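Local coordinates for protein taurocyamine kinase (Schistosoma mansoni, PDB 4WOD) that reversibly transfers a phosphate group between ATP and the guanidino compound taurocyamine, in a magnesium-dependent reaction, at residues Gly125-Gly130 with Glu222-Val227; Phe133-Thr138 with Ile265-Ser270; Asn147-Ala152 with Lys252-Ala257. The protein carries 4 engineered substitutions. One frame throughout, in Å; residues are numbered along the deposited sequence.

Overall arrangement
All three contacts lie in the C-terminal phosphagen kinase domain of the first repeat. Contact 1 joins the ends of neighbouring strands 117-126 and 225-232 in its antiparallel sheet. Contact 2 lies beside it, centres about 9 Å apart, and ties two loops together, one of which continues to the bound arginine. Contact 3 sets helix 139-154 against the loop after helix 236-251, its centre also about 9 Å from contact 1 and about 17 Å from contact 2. Along the chain the three first segments come before the three second ones. Contact 3 is nested within contact 2, while contact 1 crosses both. Segments 222-227 and 265-270 reach the arginine pocket; contact 3 packs away from it.

Contact 1: residues Gly125-Gly130 with Glu222-Val227; sequences GRTVEG and EDHIRV. With ARG (arginine), chain B.
His224 and Val128 meet just beyond the paired part of two antiparallel strands. The His224 side chain leaves the backbone with CB 3.4 Å from Arg126 O. CG comes next, anti to the carbonyl carbon (chi1 -71°) and near Val128 N. ND1 then accepts the backbone N-H of Val128, with Val128 N 2.8 Å from His224 ND1 and close to the ring plane. This ring nitrogen therefore acts as an acceptor. CE1 lies 3.7 Å from Thr127 CG2, which approaches obliquely, and the tip atom NE2 is bonded to Gly132 O. Both ring nitrogens are thus held, which fixes the ring's rotation. The strands belong to the antiparallel sheet of the phosphagen kinase catalytic domain. Arg126 and Ile225 form a hydrogen-bonded pair, with Arg126 N 2.9 Å from Ile225 O. Gly125 and Arg226 form the next, non-hydrogen-bonded pair. On the ligand side, Arg226 NH1 makes a salt bridge to Asp223 OD2 at 2.6 Å. Glu222 OE1 accepts from NH1 of the bound arginine, though the modelled distance is shorter than usual and so doubtful. A water joins Arg126 O, Thr127 OG1 and Asp223 OD1, and accepts from His224 N. Thr127 OG1 is also hydrogen-bonded to Ile265 O.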
ATOM      1  N   GLY A 125       7.247 -27.384   5.895  1.00 18.99           N
ATOM      2  CA  GLY A 125       6.195 -28.317   6.264  1.00 17.18           C
ATOM      3  C   GLY A 125       6.180 -29.484   5.289  1.00 17.48           C
ATOM      4  O   GLY A 125       6.698 -29.368   4.170  1.00 14.10           O
ATOM      5  N   ARG A 126       5.610 -30.616   5.714  1.00 13.79           N
ATOM      6  CA  ARG A 126       5.428 -31.762   4.837  1.00 12.24           C
ATOM      7  C   ARG A 126       4.135 -32.499   5.149  1.00 16.50           C
ATOM      8  O   ARG A 126       3.690 -32.550   6.301  1.00 17.32           O
ATOM      9  CB  ARG A 126       6.592 -32.754   4.956  1.00 17.40           C
ATOM     10  CG  ARG A 126       7.952 -32.224   4.498  1.00 17.07           C
ATOM     11  CD  ARG A 126       7.988 -32.015   2.988  1.00 15.10           C
ATOM     12  NE  ARG A 126       9.345 -31.790   2.481  1.00 14.68           N
ATOM     13  CZ  ARG A 126       9.851 -30.588   2.216  1.00 19.54           C
ATOM     14  NH1 ARG A 126       9.113 -29.495   2.437  1.00 15.36           N
ATOM     15  NH2 ARG A 126      11.093 -30.476   1.743  1.00 15.58           N
ATOM     16  N   THR A 127       3.559 -33.066   4.100  1.00 11.08           N
ATOM     17  CA  THR A 127       2.441 -33.985   4.185  1.00 13.77           C
ATOM     18  C   THR A 127       2.962 -35.393   3.984  1.00 16.71           C
ATOM     19  O   THR A 127       3.671 -35.649   3.010  1.00 17.40           O
ATOM     20  CB  THR A 127       1.405 -33.705   3.109  1.00 14.12           C
ATOM     21  OG1 THR A 127       0.892 -32.376   3.255  1.00 15.47           O
ATOM     22  CG2 THR A 127       0.275 -34.755   3.159  1.00 15.34           C
ATOM     23  N   VAL A 128       2.627 -36.299   4.889  1.00 14.90           N
ATOM     24  CA  VAL A 128       3.001 -37.706   4.712  1.00 14.92           C
ATOM     25  C   VAL A 128       1.942 -38.419   3.839  1.00 17.22           C
ATOM     26  O   VAL A 128       0.745 -38.371   4.140  1.00 17.33           O
ATOM     27  CB  VAL A 128       3.161 -38.430   6.089  1.00 13.85           C
ATOM     28  CG1 VAL A 128       3.401 -39.921   5.899  1.00 13.84           C
ATOM     29  CG2 VAL A 128       4.295 -37.793   6.920  1.00 14.24           C
ATOM     30  N   GLU A 129       2.379 -39.052   2.749  1.00 17.07           N
ATOM     31  CA  GLU A 129       1.461 -39.816   1.884  1.00 20.62           C
ATOM     32  C   GLU A 129       0.657 -40.858   2.645  1.00 19.62           C
ATOM     33  O   GLU A 129       1.174 -41.507   3.560  1.00 17.93           O
ATOM     34  CB  GLU A 129       2.226 -40.529   0.774  1.00 22.28           C
ATOM     35  CG  GLU A 129       2.723 -39.623  -0.321  1.00 25.86           C
ATOM     36  CD  GLU A 129       3.476 -40.384  -1.389  1.00 36.18           C
ATOM     37  OE1 GLU A 129       4.007 -41.484  -1.083  1.00 33.98           O
ATOM     38  OE2 GLU A 129       3.519 -39.886  -2.538  1.00 40.17           O
ATOM     39  N   GLY A 130      -0.595 -41.028   2.243  1.00 20.15           N
ATOM     40  CA  GLY A 130      -1.439 -42.078   2.764  1.00 15.22           C
ATOM     41  C   GLY A 130      -2.309 -41.636   3.924  1.00 18.85           C
ATOM     42  O   GLY A 130      -3.066 -42.439   4.455  1.00 22.14           O
ATOM     43  N   GLU A 222      -1.139 -28.795  12.269  1.00 19.70           N
ATOM     44  CA  GLU A 222      -1.946 -28.321  11.141  1.00 24.56           C
ATOM     45  C   GLU A 222      -1.547 -29.144   9.929  1.00 27.68           C
ATOM     46  O   GLU A 222      -2.349 -29.914   9.377  1.00 21.37           O
ATOM     47  CB  GLU A 222      -1.726 -26.828  10.875  1.00 26.23           C
ATOM     48  CG  GLU A 222      -2.218 -26.389   9.508  1.00 30.33           C
ATOM     49  CD  GLU A 222      -2.134 -24.887   9.282  1.00 34.39           C
ATOM     50  OE1 GLU A 222      -1.639 -24.489   8.208  1.00 35.35           O
ATOM     51  OE2 GLU A 222      -2.583 -24.109  10.157  1.00 36.75           O
ATOM     52  N   ASP A 223      -0.284 -28.977   9.534  1.00 21.50           N
ATOM     53  CA  ASP A 223       0.356 -29.922   8.649  1.00 15.21           C
ATOM     54  C   ASP A 223       0.813 -31.133   9.436  1.00 14.70           C
ATOM     55  O   ASP A 223       0.861 -31.101  10.677  1.00 17.50           O
ATOM     56  CB  ASP A 223       1.538 -29.265   7.916  1.00 16.44           C
ATOM     57  CG  ASP A 223       1.074 -28.313   6.819  1.00 19.49           C
ATOM     58  OD1 ASP A 223       0.262 -28.738   5.973  1.00 16.87           O
ATOM     59  OD2 ASP A 223       1.475 -27.128   6.830  1.00 19.34           O
ATOM     60  N   HIS A 224       1.117 -32.217   8.721  1.00 14.52           N
ATOM     61  CA  HIS A 224       1.560 -33.439   9.360  1.00 14.69           C
ATOM     62  C   HIS A 224       2.833 -33.133  10.149  1.00 17.20           C
ATOM     63  O   HIS A 224       2.950 -33.452  11.348  1.00 15.88           O
ATOM     64  CB  HIS A 224       1.787 -34.547   8.321  1.00 11.57           C
ATOM     65  CG  HIS A 224       0.505 -35.065   7.733  1.00 13.06           C
ATOM     66  ND1 HIS A 224       0.462 -35.915   6.652  1.00 14.80           N
ATOM     67  CD2 HIS A 224      -0.786 -34.831   8.075  1.00 14.23           C
ATOM     68  CE1 HIS A 224      -0.795 -36.203   6.365  1.00 15.04           C
ATOM     69  NE2 HIS A 224      -1.576 -35.565   7.221  1.00 13.66           N
ATOM     70  N   ILE A 225       3.766 -32.492   9.458  1.00 15.17           N
ATOM     71  CA  ILE A 225       5.035 -32.075  10.039  1.00 12.85           C
ATOM     72  C   ILE A 225       5.304 -30.615   9.722  1.00 19.79           C
ATOM     73  O   ILE A 225       5.142 -30.182   8.576  1.00 17.70           O
ATOM     74  CB  ILE A 225       6.215 -32.901   9.492  1.00 21.24           C
ATOM     75  CG1 ILE A 225       5.810 -34.366   9.302  1.00 25.04           C
ATOM     76  CG2 ILE A 225       7.404 -32.755  10.404  1.00 24.60           C
ATOM     77  CD1 ILE A 225       6.820 -35.217   8.529  1.00 26.10           C
ATOM     78  N   ARG A 226       5.698 -29.855  10.738  1.00 17.64           N
ATOM     79  CA  ARG A 226       6.248 -28.528  10.524  1.00 18.18           C
ATOM     80  C   ARG A 226       7.626 -28.521  11.174  1.00 16.28           C
ATOM     81  O   ARG A 226       7.759 -28.818  12.364  1.00 21.04           O
ATOM     82  CB  ARG A 226       5.355 -27.414  11.096  1.00 20.44           C
ATOM     83  CG  ARG A 226       5.810 -26.046  10.590  1.00 27.64           C
ATOM     84  CD  ARG A 226       4.832 -24.892  10.836  1.00 27.70           C
ATOM     85  NE  ARG A 226       3.473 -25.043  10.289  1.00 29.18           N
ATOM     86  CZ  ARG A 226       3.143 -25.373   9.035  1.00 37.34           C
ATOM     87  NH1 ARG A 226       1.857 -25.437   8.710  1.00 39.83           N
ATOM     88  NH2 ARG A 226       4.053 -25.662   8.105  1.00 30.04           N
ATOM     89  N   VAL A 227       8.642 -28.237  10.374  1.00 14.46           N
ATOM     90  CA  VAL A 227      10.023 -28.223  10.844  1.00 16.28           C
ATOM     91  C   VAL A 227      10.570 -26.798  10.845  1.00 20.27           C
ATOM     92  O   VAL A 227      10.449 -26.049   9.853  1.00 22.38           O
ATOM     93  CB  VAL A 227      10.910 -29.131   9.983  1.00 19.91           C
ATOM     94  CG1 VAL A 227      12.250 -29.371  10.672  1.00 18.86           C
ATOM     95  CG2 VAL A 227      10.202 -30.459   9.719  1.00 17.57           C
TER
HETATM   96  N   ARG B 801      -3.683 -16.632   3.687  1.00 28.73           N
HETATM   97  CA  ARG B 801      -4.366 -17.527   4.581  1.00 33.12           C
HETATM   98  C   ARG B 801      -5.811 -17.213   4.921  1.00 26.41           C
HETATM   99  O   ARG B 801      -6.137 -16.057   5.285  1.00 23.55           O
HETATM  100  CB  ARG B 801      -3.568 -17.751   5.812  1.00 40.46           C
HETATM  101  CG  ARG B 801      -2.508 -18.782   5.616  1.00 35.81           C
HETATM  102  CD  ARG B 801      -2.901 -19.946   6.452  1.00 36.02           C
HETATM  103  NE  ARG B 801      -1.925 -20.988   6.336  1.00 35.69           N
HETATM  104  CZ  ARG B 801      -1.411 -21.601   7.365  1.00 34.97           C
HETATM  105  NH1 ARG B 801      -0.532 -22.542   7.193  1.00 37.48           N
HETATM  106  NH2 ARG B 801      -1.768 -21.244   8.567  1.00 40.28           N
HETATM  107  OXT ARG B 801      -6.510 -18.223   4.748  1.00 22.89           O
HETATM  108  O   HOH W   1       0.734 -31.473   5.810  1.00 19.92           O

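Contact 2: residues Phe133-Thr138 with Ile265-Ser270; sequences FGPTLT and ITFCPS. With ARG (arginine), chain B.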
ATOM      1  N   PHE A 133      -5.954 -35.005   6.274  1.00 16.36           N
ATOM      2  CA  PHE A 133      -5.774 -33.863   7.148  1.00 17.47           C
ATOM      3  C   PHE A 133      -6.877 -33.906   8.203  1.00 17.15           C
ATOM      4  O   PHE A 133      -7.663 -34.850   8.222  1.00 15.49           O
ATOM      5  CB  PHE A 133      -5.818 -32.547   6.355  1.00 17.78           C
ATOM      6  CG  PHE A 133      -4.640 -32.349   5.422  1.00 17.49           C
ATOM      7  CD1 PHE A 133      -3.359 -32.742   5.804  1.00 17.84           C
ATOM      8  CD2 PHE A 133      -4.819 -31.781   4.162  1.00 14.32           C
ATOM      9  CE1 PHE A 133      -2.272 -32.550   4.943  1.00 18.73           C
ATOM     10  CE2 PHE A 133      -3.753 -31.592   3.291  1.00 14.01           C
ATOM     11  CZ  PHE A 133      -2.472 -31.968   3.671  1.00 15.72           C
ATOM     12  N   GLY A 134      -6.925 -32.881   9.060  1.00 20.53           N
ATOM     13  CA  GLY A 134      -7.943 -32.740  10.093  1.00 15.55           C
ATOM     14  C   GLY A 134      -9.313 -33.365   9.832  1.00 19.75           C
ATOM     15  O   GLY A 134      -9.774 -34.193  10.633  1.00 17.09           O
ATOM     16  N   PRO A 135      -9.975 -32.972   8.724  1.00 15.43           N
ATOM     17  CA  PRO A 135     -11.338 -33.427   8.415  1.00 19.03           C
ATOM     18  C   PRO A 135     -11.469 -34.900   8.037  1.00 20.18           C
ATOM     19  O   PRO A 135     -12.579 -35.421   8.079  1.00 17.44           O
ATOM     20  CB  PRO A 135     -11.738 -32.546   7.214  1.00 18.54           C
ATOM     21  CG  PRO A 135     -10.885 -31.318   7.352  1.00 20.77           C
ATOM     22  CD  PRO A 135      -9.572 -31.865   7.839  1.00 16.51           C
ATOM     23  N   THR A 136     -10.377 -35.556   7.662  1.00 17.62           N
ATOM     24  CA  THR A 136     -10.492 -36.909   7.151  1.00 14.52           C
ATOM     25  C   THR A 136      -9.723 -37.952   7.973  1.00 16.92           C
ATOM     26  O   THR A 136      -9.862 -39.150   7.730  1.00 20.30           O
ATOM     27  CB  THR A 136     -10.013 -37.011   5.657  1.00 16.81           C
ATOM     28  OG1 THR A 136      -8.770 -36.317   5.498  1.00 15.65           O
ATOM     29  CG2 THR A 136     -11.057 -36.420   4.697  1.00 16.19           C
ATOM     30  N   LEU A 137      -8.910 -37.514   8.924  1.00 16.23           N
ATOM     31  CA  LEU A 137      -8.232 -38.442   9.823  1.00 16.23           C
ATOM     32  C   LEU A 137      -9.228 -39.086  10.777  1.00 16.90           C
ATOM     33  O   LEU A 137     -10.266 -38.511  11.103  1.00 18.39           O
ATOM     34  CB  LEU A 137      -7.131 -37.722  10.622  1.00 16.18           C
ATOM     35  CG  LEU A 137      -5.976 -37.254   9.733  1.00 15.54           C
ATOM     36  CD1 LEU A 137      -5.205 -36.090  10.373  1.00 12.74           C
ATOM     37  CD2 LEU A 137      -5.066 -38.467   9.455  1.00 12.60           C
ATOM     38  N   THR A 138      -8.932 -40.300  11.193  1.00 17.27           N
ATOM     39  CA  THR A 138      -9.631 -40.873  12.348  1.00 21.80           C
ATOM     40  C   THR A 138      -8.768 -40.636  13.574  1.00 19.97           C
ATOM     41  O   THR A 138      -7.600 -40.225  13.452  1.00 18.25           O
ATOM     42  CB  THR A 138      -9.898 -42.364  12.187  1.00 18.47           C
ATOM     43  OG1 THR A 138      -8.647 -43.042  12.120  1.00 18.85           O
ATOM     44  CG2 THR A 138     -10.683 -42.635  10.899  1.00 24.21           C
ATOM     45  N   ILE A 265       2.637 -30.722  -1.056  1.00 15.58           N
ATOM     46  CA  ILE A 265       1.267 -30.468  -0.609  1.00 15.12           C
ATOM     47  C   ILE A 265       1.254 -30.023   0.852  1.00 16.85           C
ATOM     48  O   ILE A 265       1.992 -30.566   1.693  1.00 13.99           O
ATOM     49  CB  ILE A 265       0.394 -31.731  -0.776  1.00 15.23           C
ATOM     50  CG1 ILE A 265       0.439 -32.238  -2.224  1.00 15.82           C
ATOM     51  CG2 ILE A 265      -1.046 -31.486  -0.294  1.00 15.58           C
ATOM     52  CD1 ILE A 265       0.106 -31.197  -3.281  1.00 20.33           C
ATOM     53  N   THR A 266       0.426 -29.029   1.149  1.00 13.64           N
ATOM     54  CA  THR A 266       0.221 -28.583   2.525  1.00 16.81           C
ATOM     55  C   THR A 266      -1.261 -28.406   2.778  1.00 15.96           C
ATOM     56  O   THR A 266      -2.034 -28.356   1.825  1.00 16.33           O
ATOM     57  CB  THR A 266       0.951 -27.253   2.816  1.00 17.37           C
ATOM     58  OG1 THR A 266       0.646 -26.313   1.767  1.00 16.45           O
ATOM     59  CG2 THR A 266       2.466 -27.515   2.889  1.00 14.36           C
ATOM     60  N   PHE A 267      -1.637 -28.312   4.052  1.00 15.02           N
ATOM     61  CA  PHE A 267      -3.048 -28.122   4.454  1.00 17.66           C
ATOM     62  C   PHE A 267      -3.609 -26.793   3.944  1.00 16.42           C
ATOM     63  O   PHE A 267      -4.743 -26.720   3.457  1.00 18.43           O
ATOM     64  CB  PHE A 267      -3.161 -28.213   5.978  1.00 16.42           C
ATOM     65  CG  PHE A 267      -4.559 -28.030   6.523  1.00 16.40           C
ATOM     66  CD1 PHE A 267      -5.560 -28.948   6.269  1.00 15.34           C
ATOM     67  CD2 PHE A 267      -4.851 -26.945   7.340  1.00 19.88           C
ATOM     68  CE1 PHE A 267      -6.842 -28.777   6.806  1.00 14.52           C
ATOM     69  CE2 PHE A 267      -6.116 -26.777   7.879  1.00 15.87           C
ATOM     70  CZ  PHE A 267      -7.109 -27.692   7.605  1.00 18.20           C
ATOM     71  N   CYS A 268      -2.815 -25.739   4.051  1.00 16.96           N
ATOM     72  CA  CYS A 268      -3.236 -24.437   3.543  1.00 18.75           C
ATOM     73  C   CYS A 268      -2.522 -24.159   2.235  1.00 19.38           C
ATOM     74  O   CYS A 268      -1.312 -24.401   2.129  1.00 20.66           O
ATOM     75  CB  CYS A 268      -2.945 -23.335   4.560  1.00 19.46           C
ATOM     76  SG  CYS A 268      -3.357 -21.683   3.988  1.00 22.27           S
ATOM     77  N   PRO A 269      -3.265 -23.673   1.224  1.00 19.25           N
ATOM     78  CA  PRO A 269      -2.692 -23.385  -0.097  1.00 16.95           C
ATOM     79  C   PRO A 269      -1.585 -22.342  -0.101  1.00 17.16           C
ATOM     80  O   PRO A 269      -0.814 -22.334  -1.059  1.00 19.69           O
ATOM     81  CB  PRO A 269      -3.893 -22.875  -0.906  1.00 17.90           C
ATOM     82  CG  PRO A 269      -5.082 -23.541  -0.264  1.00 21.40           C
ATOM     83  CD  PRO A 269      -4.741 -23.569   1.221  1.00 20.47           C
ATOM     84  N   SER A 270      -1.504 -21.489   0.917  1.00 16.06           N
ATOM     85  CA  SER A 270      -0.485 -20.435   0.928  1.00 21.66           C
ATOM     86  C   SER A 270       0.940 -20.983   1.048  1.00 19.75           C
ATOM     87  O   SER A 270       1.903 -20.325   0.631  1.00 18.92           O
ATOM     88  CB  SER A 270      -0.753 -19.439   2.062  1.00 20.34           C
ATOM     89  OG  SER A 270      -0.616 -20.052   3.330  1.00 23.55           O
TER
HETATM   90  N   ARG B 801      -3.683 -16.632   3.687  1.00 28.73           N
HETATM   91  CA  ARG B 801      -4.366 -17.527   4.581  1.00 33.12           C
HETATM   92  C   ARG B 801      -5.811 -17.213   4.921  1.00 26.41           C
HETATM   93  O   ARG B 801      -6.137 -16.057   5.285  1.00 23.55           O
HETATM   94  CB  ARG B 801      -3.568 -17.751   5.812  1.00 40.46           C
HETATM   95  CG  ARG B 801      -2.508 -18.782   5.616  1.00 35.81           C
HETATM   96  CD  ARG B 801      -2.901 -19.946   6.452  1.00 36.02           C
HETATM   97  NE  ARG B 801      -1.925 -20.988   6.336  1.00 35.69           N
HETATM   98  CZ  ARG B 801      -1.411 -21.601   7.365  1.00 34.97           C
HETATM   99  NH1 ARG B 801      -0.532 -22.542   7.193  1.00 37.48           N
HETATM  100  NH2 ARG B 801      -1.768 -21.244   8.567  1.00 40.28           N
HETATM  101  OXT ARG B 801      -6.510 -18.223   4.748  1.00 22.89           O
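Phe133 and Phe267 mark the nearest approach of the two backbones, with CA atoms 6.9 Å apart. Neither segment forms a strand here. Residues 133-138 make a turn in which Phe133 O accepts from both Thr136 N and Leu137 N. Residues 265-270 run as an irregular loop that enters a short 3-10 segment at Pro269.

The contact is carried by the two phenylalanine rings. They form an offset edge-to-face pair, the edge of Phe267 turned to the face of Phe133, with planes at 83° and centroids 5.5 Å apart. Phe267 CD1 does the touching, lying against Phe133 CB, CG and CD2, each 3.6 Å away. Phe267 CG is anti to its own backbone N (chi1 180°), which sets the ring beside Phe133. Phe267 CA lies over the Phe133 face, displaced toward the rim, 4.1 Å from the ring centroid, in a CH-pi contact. At the edge of the same ring, Phe133 CZ meets Ile265 CG2 at 4.2 Å. Pro135 CD adds an oblique contact to Phe267 CE1.

Past the rings the loop reaches the arginine pocket. Thr266 OG1 donates to Cys268 O at 2.8 Å, a bond that bridges the Phe267 backbone. Cys268, the predicted active-site residue, and Ser270 both line the pocket where arginine is bound. The contact thus ties the turn before helix 139-154 to the loop that carries the predicted catalytic cysteine.

Phe133 also meets the His224 ring edge-to-face, and Asp223 OD1 accepts from Phe267 N, so the residues leading into strand 225-232 reach both segments. Pro135 touches Gln48 of helix 46-55, while Ile265 and Pro269 touch Tyr70 of helix 69-72. The two loops therefore sit between the residues leading into strand 225-232 and helices 46-55 and 69-72.

Contact 3: residues Asn147-Ala152 with Lys252-Ala257; sequences NKISTA and KSLKFA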
ATOM      1  N   ASN A 147       3.009 -41.697  15.399  1.00 17.76           N
ATOM      2  CA  ASN A 147       3.985 -42.749  15.695  1.00 19.58           C
ATOM      3  C   ASN A 147       5.013 -42.890  14.575  1.00 20.38           C
ATOM      4  O   ASN A 147       6.218 -42.978  14.831  1.00 22.05           O
ATOM      5  CB  ASN A 147       3.299 -44.107  15.915  1.00 21.11           C
ATOM      6  CG  ASN A 147       2.463 -44.161  17.195  1.00 19.85           C
ATOM      7  OD1 ASN A 147       2.657 -43.384  18.122  1.00 21.49           O
ATOM      8  ND2 ASN A 147       1.513 -45.081  17.230  1.00 20.15           N
ATOM      9  N   LYS A 148       4.521 -42.927  13.340  1.00 18.03           N
ATOM     10  CA  LYS A 148       5.366 -42.991  12.158  1.00 18.38           C
ATOM     11  C   LYS A 148       6.365 -41.837  12.162  1.00 20.99           C
ATOM     12  O   LYS A 148       7.573 -42.023  11.937  1.00 17.99           O
ATOM     13  CB  LYS A 148       4.498 -42.948  10.897  1.00 20.17           C
ATOM     14  CG  LYS A 148       5.189 -43.370   9.606  1.00 19.64           C
ATOM     15  CD  LYS A 148       4.265 -43.076   8.403  1.00 20.53           C
ATOM     16  CE  LYS A 148       4.533 -44.005   7.243  1.00 28.75           C
ATOM     17  NZ  LYS A 148       3.917 -45.354   7.463  1.00 32.21           N
ATOM     18  N   ILE A 149       5.866 -40.640  12.462  1.00 16.36           N
ATOM     19  CA  ILE A 149       6.736 -39.464  12.464  1.00 16.86           C
ATOM     20  C   ILE A 149       7.714 -39.434  13.650  1.00 19.10           C
ATOM     21  O   ILE A 149       8.909 -39.128  13.465  1.00 19.79           O
ATOM     22  CB  ILE A 149       5.899 -38.160  12.441  1.00 15.62           C
ATOM     23  CG1 ILE A 149       5.160 -38.059  11.103  1.00 17.10           C
ATOM     24  CG2 ILE A 149       6.814 -36.960  12.584  1.00 18.34           C
ATOM     25  CD1 ILE A 149       4.074 -36.978  11.030  1.00 15.93           C
ATOM     26  N   SER A 150       7.242 -39.732  14.863  1.00 17.55           N
ATOM     27  CA  SER A 150       8.161 -39.691  16.013  1.00 21.44           C
ATOM     28  C   SER A 150       9.250 -40.748  15.867  1.00 20.77           C
ATOM     29  O   SER A 150      10.372 -40.558  16.333  1.00 22.43           O
ATOM     30  CB  SER A 150       7.429 -39.881  17.340  1.00 18.79           C
ATOM     31  OG  SER A 150       6.792 -41.143  17.382  1.00 20.09           O
ATOM     32  N   THR A 151       8.921 -41.846  15.201  1.00 16.65           N
ATOM     33  CA  THR A 151       9.912 -42.900  14.983  1.00 22.17           C
ATOM     34  C   THR A 151      11.023 -42.415  14.046  1.00 22.74           C
ATOM     35  O   THR A 151      12.208 -42.665  14.295  1.00 22.68           O
ATOM     36  CB  THR A 151       9.274 -44.176  14.403  1.00 19.44           C
ATOM     37  OG1 THR A 151       8.352 -44.730  15.343  1.00 19.12           O
ATOM     38  CG2 THR A 151      10.350 -45.219  14.093  1.00 24.41           C
ATOM     39  N   ALA A 152      10.628 -41.726  12.976  1.00 18.23           N
ATOM     40  CA  ALA A 152      11.562 -41.088  12.051  1.00 22.99           C
ATOM     41  C   ALA A 152      12.418 -40.037  12.765  1.00 22.06           C
ATOM     42  O   ALA A 152      13.615 -39.918  12.500  1.00 23.24           O
ATOM     43  CB  ALA A 152      10.812 -40.444  10.872  1.00 15.82           C
ATOM     44  N   LYS A 252      14.328 -40.022   4.073  1.00 23.80           N
ATOM     45  CA  LYS A 252      14.709 -41.418   3.900  1.00 23.44           C
ATOM     46  C   LYS A 252      13.703 -42.337   4.588  1.00 26.47           C
ATOM     47  O   LYS A 252      13.593 -43.511   4.225  1.00 25.30           O
ATOM     48  CB  LYS A 252      16.113 -41.664   4.441  1.00 20.99           C
ATOM     49  CG  LYS A 252      17.178 -40.836   3.761  1.00 25.13           C
ATOM     50  CD  LYS A 252      18.539 -41.109   4.369  1.00 31.80           C
ATOM     51  CE  LYS A 252      19.560 -40.088   3.899  1.00 31.66           C
ATOM     52  NZ  LYS A 252      20.844 -40.219   4.628  1.00 38.66           N
ATOM     53  N   SER A 253      12.973 -41.798   5.566  1.00 20.25           N
ATOM     54  CA  SER A 253      12.045 -42.586   6.374  1.00 26.53           C
ATOM     55  C   SER A 253      10.594 -42.347   6.003  1.00 26.68           C
ATOM     56  O   SER A 253       9.756 -43.228   6.150  1.00 24.49           O
ATOM     57  CB  SER A 253      12.215 -42.272   7.864  1.00 20.06           C
ATOM     58  OG  SER A 253      13.531 -42.537   8.286  1.00 33.04           O
ATOM     59  N   LEU A 254      10.295 -41.131   5.568  1.00 22.38           N
ATOM     60  CA  LEU A 254       8.914 -40.739   5.321  1.00 21.38           C
ATOM     61  C   LEU A 254       8.746 -40.386   3.859  1.00 21.95           C
ATOM     62  O   LEU A 254       9.596 -39.716   3.266  1.00 20.76           O
ATOM     63  CB  LEU A 254       8.514 -39.543   6.206  1.00 20.82           C
ATOM     64  CG  LEU A 254       8.733 -39.708   7.712  1.00 19.58           C
ATOM     65  CD1 LEU A 254       8.753 -38.356   8.438  1.00 16.90           C
ATOM     66  CD2 LEU A 254       7.646 -40.590   8.295  1.00 19.83           C
ATOM     67  N   LYS A 255       7.646 -40.858   3.287  1.00 21.20           N
ATOM     68  CA  LYS A 255       7.243 -40.503   1.951  1.00 20.86           C
ATOM     69  C   LYS A 255       6.417 -39.232   2.038  1.00 23.13           C
ATOM     70  O   LYS A 255       5.326 -39.245   2.621  1.00 20.14           O
ATOM     71  CB  LYS A 255       6.410 -41.617   1.304  1.00 23.55           C
ATOM     72  CG  LYS A 255       7.039 -43.001   1.318  1.00 28.12           C
ATOM     73  CD  LYS A 255       6.034 -44.050   0.818  1.00 32.07           C
ATOM     74  CE  LYS A 255       6.689 -45.394   0.530  1.00 37.29           C
ATOM     75  NZ  LYS A 255       7.691 -45.317  -0.572  1.00 38.12           N
ATOM     76  N   PHE A 256       6.921 -38.144   1.454  1.00 19.75           N
ATOM     77  CA  PHE A 256       6.188 -36.878   1.470  1.00 17.85           C
ATOM     78  C   PHE A 256       5.450 -36.655   0.155  1.00 20.40           C
ATOM     79  O   PHE A 256       5.949 -36.995  -0.924  1.00 18.30           O
ATOM     80  CB  PHE A 256       7.124 -35.707   1.740  1.00 16.40           C
ATOM     81  CG  PHE A 256       7.861 -35.793   3.052  1.00 19.34           C
ATOM     82  CD1 PHE A 256       7.195 -36.110   4.233  1.00 14.54           C
ATOM     83  CD2 PHE A 256       9.222 -35.533   3.105  1.00 14.88           C
ATOM     84  CE1 PHE A 256       7.873 -36.183   5.432  1.00 17.40           C
ATOM     85  CE2 PHE A 256       9.902 -35.595   4.301  1.00 17.15           C
ATOM     86  CZ  PHE A 256       9.226 -35.930   5.473  1.00 18.25           C
ATOM     87  N   ALA A 257       4.258 -36.078   0.254  1.00 17.99           N
ATOM     88  CA  ALA A 257       3.418 -35.815  -0.911  1.00 16.42           C
ATOM     89  C   ALA A 257       3.931 -34.631  -1.717  1.00 17.15           C
ATOM     90  O   ALA A 257       4.059 -33.527  -1.187  1.00 18.60           O
ATOM     91  CB  ALA A 257       1.970 -35.566  -0.474  1.00 12.72           C
TER
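Lys148 and Leu254 open this apolar contact between helix 139-154 and the loop that leaves helix 236-251, in the phosphagen kinase catalytic domain. The helix lays one side against the loop. Lys148 comes first. Its CG is anti to the backbone N (chi1 -165°) and lies 3.9 Å from Leu254 CD2. CG and CD of the lysine pass beside this methyl group, so the lysine contributes its aliphatic part. The same methyl also sits near Lys148 O. Ile149 follows with a looser touch, its CG1 4.5 Å from Leu254 CD1. Ile149 also packs on Ile225, as do Leu254 and Phe256, so strand 225-232 borders both segments. One turn on from Lys148, Ala152 has its CA 5.9 Å from Ser253 CA. Its side chain is directed at the loop and is buried there, and it also touches Leu250 of helix 236-251. The small methyl meets two neighbours at equal range: Ala152 CB is 3.8 Å from Ser253 CB and 3.8 Å from Leu254 CD1.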